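Local coordinates for fibronectin type III domain-containing protein (Simiduia agarivorans, PDB 6P2K) that probably hydrolyses the glucan backbone of xyloglucan as a family 74 glycoside hydrolase, the piece described here being its beta-propeller enzyme part, at residues G15-D19 and W121-D125; A33-V39 and N58-V63; G76-G80 and F127-F131. All coordinates share one frame; numbering follows the deposited sequence.

Interaction 1 (G15-D19 and W121-D125); sequences GQVQD and WRDDD. With ZN (zinc ion), chain Q.
Arg122 runs extended from CG to NE past the side chain of Gln18, its CD lying 3.8 Å from Gln18 OE1, and lays one face of its guanidinium over the carbonyl oxygen of Gln18, which sits 3.5 Å above the plane near its centre. NH2 makes a salt bridge of 3.2 Å to Asp19 OD2, approached obliquely, while NE donates to the backbone oxygen of Phe61. A leucine here would probably leave the buried carboxylate of Asp19 without this positive mate and the carbonyl of Phe61 without its donor. Arg122 belongs to a type II' turn from Trp121 to Asp124, in the loop between strands 114-119 and 139-144 of one propeller blade, and it faces a classic beta bulge of another blade, where Gln18 and Asp19 both pair with Ala33. Next along the turn, Asp123 swings its carboxylate back toward Gln16, and its OD1 forms a salt bridge with Arg334. Asp124 then binds the zinc ion through OD1 at 2.0 Å, while its OD2 takes a salt bridge from Arg59. Gln16 binds the metal through OE1 at 2.1 Å, its extended chain, with CG anti to N (chi1 -180°), carrying the amide across. The two protein oxygens stand on opposite sides of the zinc, and three waters ring its waist in a roughly trigonal bipyramidal shell.

Interaction 2 (A33-V39 and N58-V63); sequences ASDMEGV and NRVFAV
Arg59 lies alongside Asp35, both side chains pointing the same way, and most of its length is spent against the backbone oxygen of that residue before NH1 and NH2 part to different partners. CB and CG graze Asp35 O, CB at 3.6 Å, with CG anti to the backbone N (chi1 -168°). The bend at chi3 then brings NE and CZ back over Asp35 O, NE 3.7 Å from it, and this oxygen ends up over one face of the guanidinium, toward its rim. NH1 reaches Asp35 CB at 3.4 Å and makes a long salt bridge of 3.7 Å to Asp35 OD2, in addition to a salt bridge with Asp124 OD2. NH2 passes Met36 CG and finishes on Gln713 OE1, and the group also forms a cation-pi pair with the ring of Phe127. Several partners thus fix the rotation of this buried charge.

The backbones are joined at two points. Val60 N donates to Ser34 O at 3.1 Å, and Gly38 N meets a lone pair of Asn58 O at 3.2 Å. Between them the 34-38 turn is braced by an ST motif: Ser34 OG accepts from Glu37 N and donates to Gly38 O, which Ser34 N reaches from the other face. Further along the two strands the contact becomes apolar. Val60 CG1 packs on Ala33 CB at 3.6 Å, and Val39 and Val63 meet tip to tip, CG2 to CG2, 3.8 Å apart.

This is packing between adjacent propeller blades. The hairpin of strands 30-34 and 39-42 covers strand 60-66, the first strand of the next sheet; strand 72-77 adds Val75 against Val39 and Val60, and strand 102-108 of a further sheet meets Phe61 and Ala62.

Interaction 3 (G76-G80 and F127-F131); sequences GTLYG and FIGKF
The ring of Phe131 takes Tyr79 on one face and Leu78 at its edge. Tyr79 CD1 lies above that face, off toward the rim and 3.7 Å from Phe131 CG, in an edge-to-face pair whose centroids are 4.9 Å apart and whose planes meet at 57°. Leu78 CD2 comes in near the ring plane, 4.0 Å from Phe131 CE2. The ring of Tyr712 also meets Phe131, at a shallower angle. Leu78 and Tyr79 are the two central residues of a type I turn closing a tight beta hairpin, strands 72-77 and 80-84 of one propeller blade, and they press on the long loop that precedes strand 139-144 of another sheet.

Leu78 buries more surface than any other residue here. Its CG is anti to the backbone N (chi1 -176°), which sends both methyls out into the loop: CD1 touches Ile128 CD1 at 4.1 Å, and CD2 settles 3.5 Å from the carbonyl oxygen of Phe127, with Lys130 CB beside it. That oxygen has its own partner, because Phe127 to Lys130 is likewise a type I turn and Lys130 N donates to it. Two turns therefore meet, one offering a branched aliphatic chain, the other a carbonyl rimmed by carbon. Tyr79 extends the apolar patch onto Val684 of helix 681-684, which Phe131 also touches.

At the start of the hairpin turn, Thr77 uses its hydroxyl twice. Its OG1 takes the N-H of Tyr79 in an ST turn and donates at 2.8 Å to a lone pair of Gly80 O, an oxygen that accepts from Thr77 N as well.

Overall arrangement
Interaction 1 binds the zinc ion, and interactions 2 and 3 approach it through Arg59 and Phe127. Strand 60-66 links interaction 2 to both of the others. Interaction 2 lies about 9 Å from interaction 1, centre to centre, joined by Arg122 NE to Phe61 O at 2.8 Å and by Asp19 O to Ala33 N, also 2.8 Å. Interaction 3, about 11 Å from interaction 2, shares a sheet with it through Phe61 N to Gly76 O at 2.7 Å. The loop after strand 114-119 serves interactions 1 and 3 in turn, with Trp121 packed on Ile128. Arg59 ties all three: its side chain, about 5 Å from the zinc ion, lies between the metal ligand Asp124 and the ring of Phe127.

Interaction 1 (G15-D19 and W121-D125)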
loop_
_atom_site.group_PDB
_atom_site.type_symbol
_atom_site.label_atom_id
_atom_site.label_comp_id
_atom_site.label_asym_id
_atom_site.label_seq_id
_atom_site.Cartn_x
_atom_site.Cartn_y
_atom_site.Cartn_z
ATOM N N GLY B 15 22.326 33.808 8.785
ATOM C CA GLY B 15 22.310 35.169 8.300
ATOM C C GLY B 15 23.643 35.512 7.664
ATOM O O GLY B 15 24.652 34.841 7.884
ATOM N N GLN B 16 23.630 36.578 6.866
ATOM C CA GLN B 16 24.813 36.978 6.112
ATOM C C GLN B 16 26.003 37.187 7.043
ATOM O O GLN B 16 25.916 37.918 8.033
ATOM C CB GLN B 16 24.522 38.254 5.320
ATOM C CG GLN B 16 25.689 38.762 4.485
ATOM C CD GLN B 16 25.303 39.928 3.583
ATOM O OE1 GLN B 16 25.391 41.096 3.975
ATOM N NE2 GLN B 16 24.874 39.612 2.365
ATOM N N VAL B 17 27.112 36.525 6.727
ATOM C CA VAL B 17 28.314 36.555 7.550
ATOM C C VAL B 17 29.286 37.558 6.950
ATOM O O VAL B 17 29.535 37.545 5.737
ATOM C CB VAL B 17 28.952 35.158 7.653
ATOM C CG1 VAL B 17 30.208 35.211 8.508
ATOM C CG2 VAL B 17 27.957 34.163 8.226
ATOM N N GLN B 18 29.836 38.432 7.795
ATOM C CA GLN B 18 30.724 39.482 7.312
ATOM C C GLN B 18 32.167 39.012 7.194
ATOM O O GLN B 18 32.831 39.316 6.196
ATOM C CB GLN B 18 30.646 40.702 8.230
ATOM C CG GLN B 18 29.232 41.198 8.461
ATOM C CD GLN B 18 28.559 41.647 7.177
ATOM O OE1 GLN B 18 28.984 42.615 6.546
ATOM N NE2 GLN B 18 27.504 40.940 6.782
ATOM N N ASP B 19 32.664 38.266 8.179
ATOM C CA ASP B 19 34.059 37.846 8.169
ATOM C C ASP B 19 34.286 36.809 9.257
ATOM O O ASP B 19 33.527 36.715 10.225
ATOM C CB ASP B 19 35.000 39.037 8.375
ATOM C CG ASP B 19 36.361 38.811 7.760
ATOM O OD1 ASP B 19 36.546 37.774 7.089
ATOM O OD2 ASP B 19 37.245 39.671 7.946
ATOM N N TRP B 121 32.429 50.058 5.174
ATOM C CA TRP B 121 31.223 49.306 5.536
ATOM C C TRP B 121 30.946 48.149 4.583
ATOM O O TRP B 121 29.784 47.747 4.471
ATOM C CB TRP B 121 30.017 50.245 5.580
ATOM C CG TRP B 121 29.812 50.987 4.295
ATOM C CD1 TRP B 121 29.039 50.601 3.243
ATOM C CD2 TRP B 121 30.403 52.239 3.921
ATOM N NE1 TRP B 121 29.103 51.538 2.239
ATOM C CE2 TRP B 121 29.935 52.551 2.631
ATOM C CE3 TRP B 121 31.278 53.127 4.555
ATOM C CZ2 TRP B 121 30.313 53.714 1.961
ATOM C CZ3 TRP B 121 31.652 54.278 3.889
ATOM C CH2 TRP B 121 31.169 54.562 2.606
ATOM N N ARG B 122 31.950 47.615 3.889
ATOM C CA ARG B 122 31.815 46.442 3.010
ATOM C C ARG B 122 30.756 46.752 1.954
ATOM O O ARG B 122 30.808 47.831 1.342
ATOM C CB ARG B 122 31.544 45.214 3.869
ATOM C CG ARG B 122 32.650 44.905 4.848
ATOM C CD ARG B 122 32.541 43.491 5.392
ATOM N NE ARG B 122 33.732 43.136 6.154
ATOM C CZ ARG B 122 34.708 42.358 5.698
ATOM N NH1 ARG B 122 34.632 41.834 4.481
ATOM N NH2 ARG B 122 35.762 42.099 6.463
ATOM N N ASP B 123 29.800 45.858 1.705
ATOM C CA ASP B 123 28.740 46.063 0.729
ATOM C C ASP B 123 27.450 46.569 1.361
ATOM O O ASP B 123 26.416 46.608 0.688
ATOM C CB ASP B 123 28.471 44.760 -0.024
ATOM C CG ASP B 123 28.228 43.585 0.912
ATOM O OD1 ASP B 123 28.855 43.545 1.995
ATOM O OD2 ASP B 123 27.410 42.705 0.571
ATOM N N ASP B 124 27.483 46.956 2.635
ATOM C CA ASP B 124 26.280 47.397 3.331
ATOM C C ASP B 124 25.957 48.849 3.004
ATOM O O ASP B 124 25.790 49.671 3.910
ATOM C CB ASP B 124 26.443 47.224 4.843
ATOM C CG ASP B 124 25.764 45.973 5.368
ATOM O OD1 ASP B 124 25.307 45.139 4.554
ATOM O OD2 ASP B 124 25.685 45.825 6.604
ATOM N N ASP B 125 25.859 49.176 1.712
ATOM C CA ASP B 125 25.605 50.557 1.321
ATOM C C ASP B 125 24.231 51.028 1.780
ATOM O O ASP B 125 24.030 52.229 2.000
ATOM C CB ASP B 125 25.744 50.711 -0.195
ATOM C CG ASP B 125 27.195 50.761 -0.644
ATOM O OD1 ASP B 125 27.829 51.829 -0.497
ATOM O OD2 ASP B 125 27.704 49.731 -1.140
HETATM ZN ZN ZN Q . 25.224 43.132 4.236
HETATM O O HOH W 1 23.580 42.579 5.425
HETATM O O HOH W 2 24.288 43.261 2.359
HETATM O O HOH W 3 27.231 43.707 4.521
#

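Interaction 2 (A33-V39 and N58-V63)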
loop_
_atom_site.group_PDB
_atom_site.type_symbol
_atom_site.label_atom_id
_atom_site.label_comp_id
_atom_site.label_asym_id
_atom_site.label_seq_id
_atom_site.Cartn_x
_atom_site.Cartn_y
_atom_site.Cartn_z
ATOM N N ALA B 33 32.343 37.798 12.554
ATOM C CA ALA B 33 31.659 39.084 12.517
ATOM C C ALA B 33 30.276 38.886 11.906
ATOM O O ALA B 33 30.148 38.681 10.693
ATOM C CB ALA B 33 32.470 40.105 11.723
ATOM N N SER B 34 29.250 38.932 12.746
ATOM C CA SER B 34 27.872 38.959 12.288
ATOM C C SER B 34 27.429 40.405 12.096
ATOM O O SER B 34 28.126 41.348 12.478
ATOM C CB SER B 34 26.961 38.250 13.286
ATOM O OG SER B 34 26.795 39.043 14.449
ATOM N N ASP B 35 26.256 40.586 11.498
ATOM C CA ASP B 35 25.725 41.930 11.320
ATOM C C ASP B 35 24.626 42.278 12.317
ATOM O O ASP B 35 24.161 43.423 12.324
ATOM C CB ASP B 35 25.222 42.131 9.880
ATOM C CG ASP B 35 24.291 41.029 9.412
ATOM O OD1 ASP B 35 24.029 40.081 10.184
ATOM O OD2 ASP B 35 23.821 41.116 8.257
ATOM N N MET B 36 24.214 41.336 13.175
ATOM C CA MET B 36 23.214 41.642 14.191
ATOM C C MET B 36 23.478 41.005 15.553
ATOM O O MET B 36 22.684 41.228 16.472
ATOM C CB MET B 36 21.811 41.235 13.703
ATOM C CG MET B 36 21.345 42.029 12.487
ATOM S SD MET B 36 19.627 41.781 12.028
ATOM C CE MET B 36 18.816 42.973 13.090
ATOM N N GLU B 37 24.560 40.241 15.722
ATOM C CA GLU B 37 24.895 39.630 17.006
ATOM C C GLU B 37 26.250 40.069 17.542
ATOM O O GLU B 37 26.702 39.526 18.556
ATOM C CB GLU B 37 24.888 38.099 16.913
ATOM C CG GLU B 37 23.522 37.472 16.930
ATOM C CD GLU B 37 22.778 37.716 15.648
ATOM O OE1 GLU B 37 21.593 38.096 15.726
ATOM O OE2 GLU B 37 23.386 37.538 14.569
ATOM N N GLY B 38 26.915 41.019 16.894
ATOM C CA GLY B 38 28.254 41.360 17.332
ATOM C C GLY B 38 29.242 40.275 16.946
ATOM O O GLY B 38 29.135 39.649 15.885
ATOM N N VAL B 39 30.209 40.033 17.827
ATOM C CA VAL B 39 31.346 39.163 17.547
ATOM C C VAL B 39 31.179 37.857 18.312
ATOM O O VAL B 39 30.906 37.868 19.519
ATOM C CB VAL B 39 32.675 39.845 17.918
ATOM C CG1 VAL B 39 33.841 38.873 17.769
ATOM C CG2 VAL B 39 32.893 41.082 17.067
ATOM N N ASN B 58 25.970 46.365 16.856
ATOM C CA ASN B 58 26.246 44.956 16.609
ATOM C C ASN B 58 26.446 44.619 15.135
ATOM O O ASN B 58 26.618 43.442 14.804
ATOM C CB ASN B 58 25.124 44.096 17.195
ATOM C CG ASN B 58 25.224 43.970 18.702
ATOM O OD1 ASN B 58 26.319 43.983 19.266
ATOM N ND2 ASN B 58 24.082 43.851 19.362
ATOM N N ARG B 59 26.445 45.614 14.251
ATOM C CA ARG B 59 26.784 45.392 12.845
ATOM C C ARG B 59 28.300 45.475 12.715
ATOM O O ARG B 59 28.875 46.555 12.565
ATOM C CB ARG B 59 26.079 46.404 11.952
ATOM C CG ARG B 59 26.141 46.080 10.465
ATOM C CD ARG B 59 25.040 46.794 9.698
ATOM N NE ARG B 59 23.713 46.289 10.046
ATOM C CZ ARG B 59 23.080 45.329 9.378
ATOM N NH1 ARG B 59 23.651 44.764 8.324
ATOM N NH2 ARG B 59 21.875 44.933 9.763
ATOM N N VAL B 60 28.960 44.320 12.782
ATOM C CA VAL B 60 30.417 44.250 12.829
ATOM C C VAL B 60 30.963 44.057 11.422
ATOM O O VAL B 60 30.542 43.144 10.702
ATOM C CB VAL B 60 30.883 43.116 13.756
ATOM C CG1 VAL B 60 32.402 43.044 13.776
ATOM C CG2 VAL B 60 30.336 43.319 15.157
ATOM N N PHE B 61 31.918 44.909 11.036
ATOM C CA PHE B 61 32.542 44.835 9.725
ATOM C C PHE B 61 33.981 44.342 9.757
ATOM O O PHE B 61 34.505 43.965 8.703
ATOM C CB PHE B 61 32.506 46.210 9.039
ATOM C CG PHE B 61 31.129 46.662 8.652
ATOM C CD1 PHE B 61 30.297 45.842 7.910
ATOM C CD2 PHE B 61 30.667 47.912 9.027
ATOM C CE1 PHE B 61 29.029 46.260 7.551
ATOM C CE2 PHE B 61 29.400 48.332 8.672
ATOM C CZ PHE B 61 28.581 47.504 7.935
ATOM N N ALA B 62 34.633 44.331 10.919
ATOM C CA ALA B 62 36.034 43.938 10.983
ATOM C C ALA B 62 36.409 43.562 12.409
ATOM O O ALA B 62 35.899 44.138 13.374
ATOM C CB ALA B 62 36.954 45.055 10.478
ATOM N N VAL B 63 37.307 42.588 12.523
ATOM C CA VAL B 63 37.895 42.178 13.794
ATOM C C VAL B 63 39.386 41.964 13.572
ATOM O O VAL B 63 39.793 41.372 12.566
ATOM C CB VAL B 63 37.237 40.898 14.355
ATOM C CG1 VAL B 63 37.896 40.484 15.662
ATOM C CG2 VAL B 63 35.747 41.097 14.559
#

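Interaction 3 (G76-G80 and F127-F131)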
loop_
_atom_site.group_PDB
_atom_site.type_symbol
_atom_site.label_atom_id
_atom_site.label_comp_id
_atom_site.label_asym_id
_atom_site.label_seq_id
_atom_site.Cartn_x
_atom_site.Cartn_y
_atom_site.Cartn_z
ATOM N N GLY B 76 35.604 46.751 14.407
ATOM C CA GLY B 76 35.033 47.842 13.652
ATOM C C GLY B 76 33.564 47.597 13.376
ATOM O O GLY B 76 33.193 46.563 12.815
ATOM N N THR B 77 32.729 48.549 13.785
ATOM C CA THR B 77 31.283 48.453 13.629
ATOM C C THR B 77 30.755 49.662 12.863
ATOM O O THR B 77 31.492 50.586 12.513
ATOM C CB THR B 77 30.574 48.351 14.984
ATOM O OG1 THR B 77 30.626 49.619 15.649
ATOM C CG2 THR B 77 31.227 47.296 15.855
ATOM N N LEU B 78 29.443 49.640 12.618
ATOM C CA LEU B 78 28.795 50.731 11.903
ATOM C C LEU B 78 28.869 52.036 12.683
ATOM O O LEU B 78 28.813 53.117 12.086
ATOM C CB LEU B 78 27.341 50.359 11.608
ATOM C CG LEU B 78 26.486 51.317 10.776
ATOM C CD1 LEU B 78 27.088 51.522 9.393
ATOM C CD2 LEU B 78 25.056 50.803 10.674
ATOM N N TYR B 79 29.000 51.963 14.008
ATOM C CA TYR B 79 29.091 53.157 14.837
ATOM C C TYR B 79 30.510 53.455 15.306
ATOM O O TYR B 79 30.711 54.404 16.072
ATOM C CB TYR B 79 28.158 53.047 16.046
ATOM C CG TYR B 79 27.818 54.391 16.660
ATOM C CD1 TYR B 79 27.064 55.323 15.961
ATOM C CD2 TYR B 79 28.265 54.733 17.930
ATOM C CE1 TYR B 79 26.755 56.558 16.512
ATOM C CE2 TYR B 79 27.960 55.968 18.491
ATOM C CZ TYR B 79 27.205 56.876 17.775
ATOM O OH TYR B 79 26.895 58.102 18.322
ATOM N N GLY B 80 31.498 52.682 14.874
ATOM C CA GLY B 80 32.878 53.013 15.150
ATOM C C GLY B 80 33.644 51.859 15.754
ATOM O O GLY B 80 33.114 50.780 16.013
ATOM N N PHE B 127 22.989 50.556 4.623
ATOM C CA PHE B 127 23.020 50.772 6.061
ATOM C C PHE B 127 23.938 51.904 6.499
ATOM O O PHE B 127 23.901 52.282 7.675
ATOM C CB PHE B 127 23.453 49.490 6.794
ATOM C CG PHE B 127 22.371 48.450 6.905
ATOM C CD1 PHE B 127 22.179 47.519 5.897
ATOM C CD2 PHE B 127 21.555 48.395 8.025
ATOM C CE1 PHE B 127 21.188 46.559 5.998
ATOM C CE2 PHE B 127 20.562 47.437 8.134
ATOM C CZ PHE B 127 20.379 46.517 7.118
ATOM N N ILE B 128 24.761 52.456 5.602
ATOM C CA ILE B 128 25.733 53.468 6.003
ATOM C C ILE B 128 25.055 54.726 6.533
ATOM O O ILE B 128 25.681 55.510 7.256
ATOM C CB ILE B 128 26.682 53.790 4.826
ATOM C CG1 ILE B 128 27.886 54.614 5.296
ATOM C CG2 ILE B 128 25.940 54.528 3.724
ATOM C CD1 ILE B 128 28.551 54.083 6.551
ATOM N N GLY B 129 23.781 54.931 6.216
ATOM C CA GLY B 129 23.084 56.116 6.665
ATOM C C GLY B 129 22.275 55.982 7.935
ATOM O O GLY B 129 21.603 56.943 8.322
ATOM N N LYS B 130 22.324 54.829 8.611
ATOM C CA LYS B 130 21.438 54.599 9.749
ATOM C C LYS B 130 21.710 55.580 10.885
ATOM O O LYS B 130 20.779 55.998 11.585
ATOM C CB LYS B 130 21.571 53.157 10.240
ATOM C CG LYS B 130 21.046 52.105 9.269
ATOM C CD LYS B 130 19.528 52.121 9.166
ATOM C CE LYS B 130 19.029 50.948 8.330
ATOM N NZ LYS B 130 17.575 51.046 8.009
ATOM N N PHE B 131 22.972 55.960 11.087
ATOM C CA PHE B 131 23.334 56.930 12.115
ATOM C C PHE B 131 23.742 58.279 11.527
ATOM O O PHE B 131 24.470 59.041 12.172
ATOM C CB PHE B 131 24.457 56.389 13.001
ATOM C CG PHE B 131 24.096 55.143 13.762
ATOM C CD1 PHE B 131 23.387 55.221 14.951
ATOM C CD2 PHE B 131 24.489 53.897 13.302
ATOM C CE1 PHE B 131 23.066 54.077 15.660
ATOM C CE2 PHE B 131 24.170 52.749 14.005
ATOM C CZ PHE B 131 23.457 52.839 15.187
#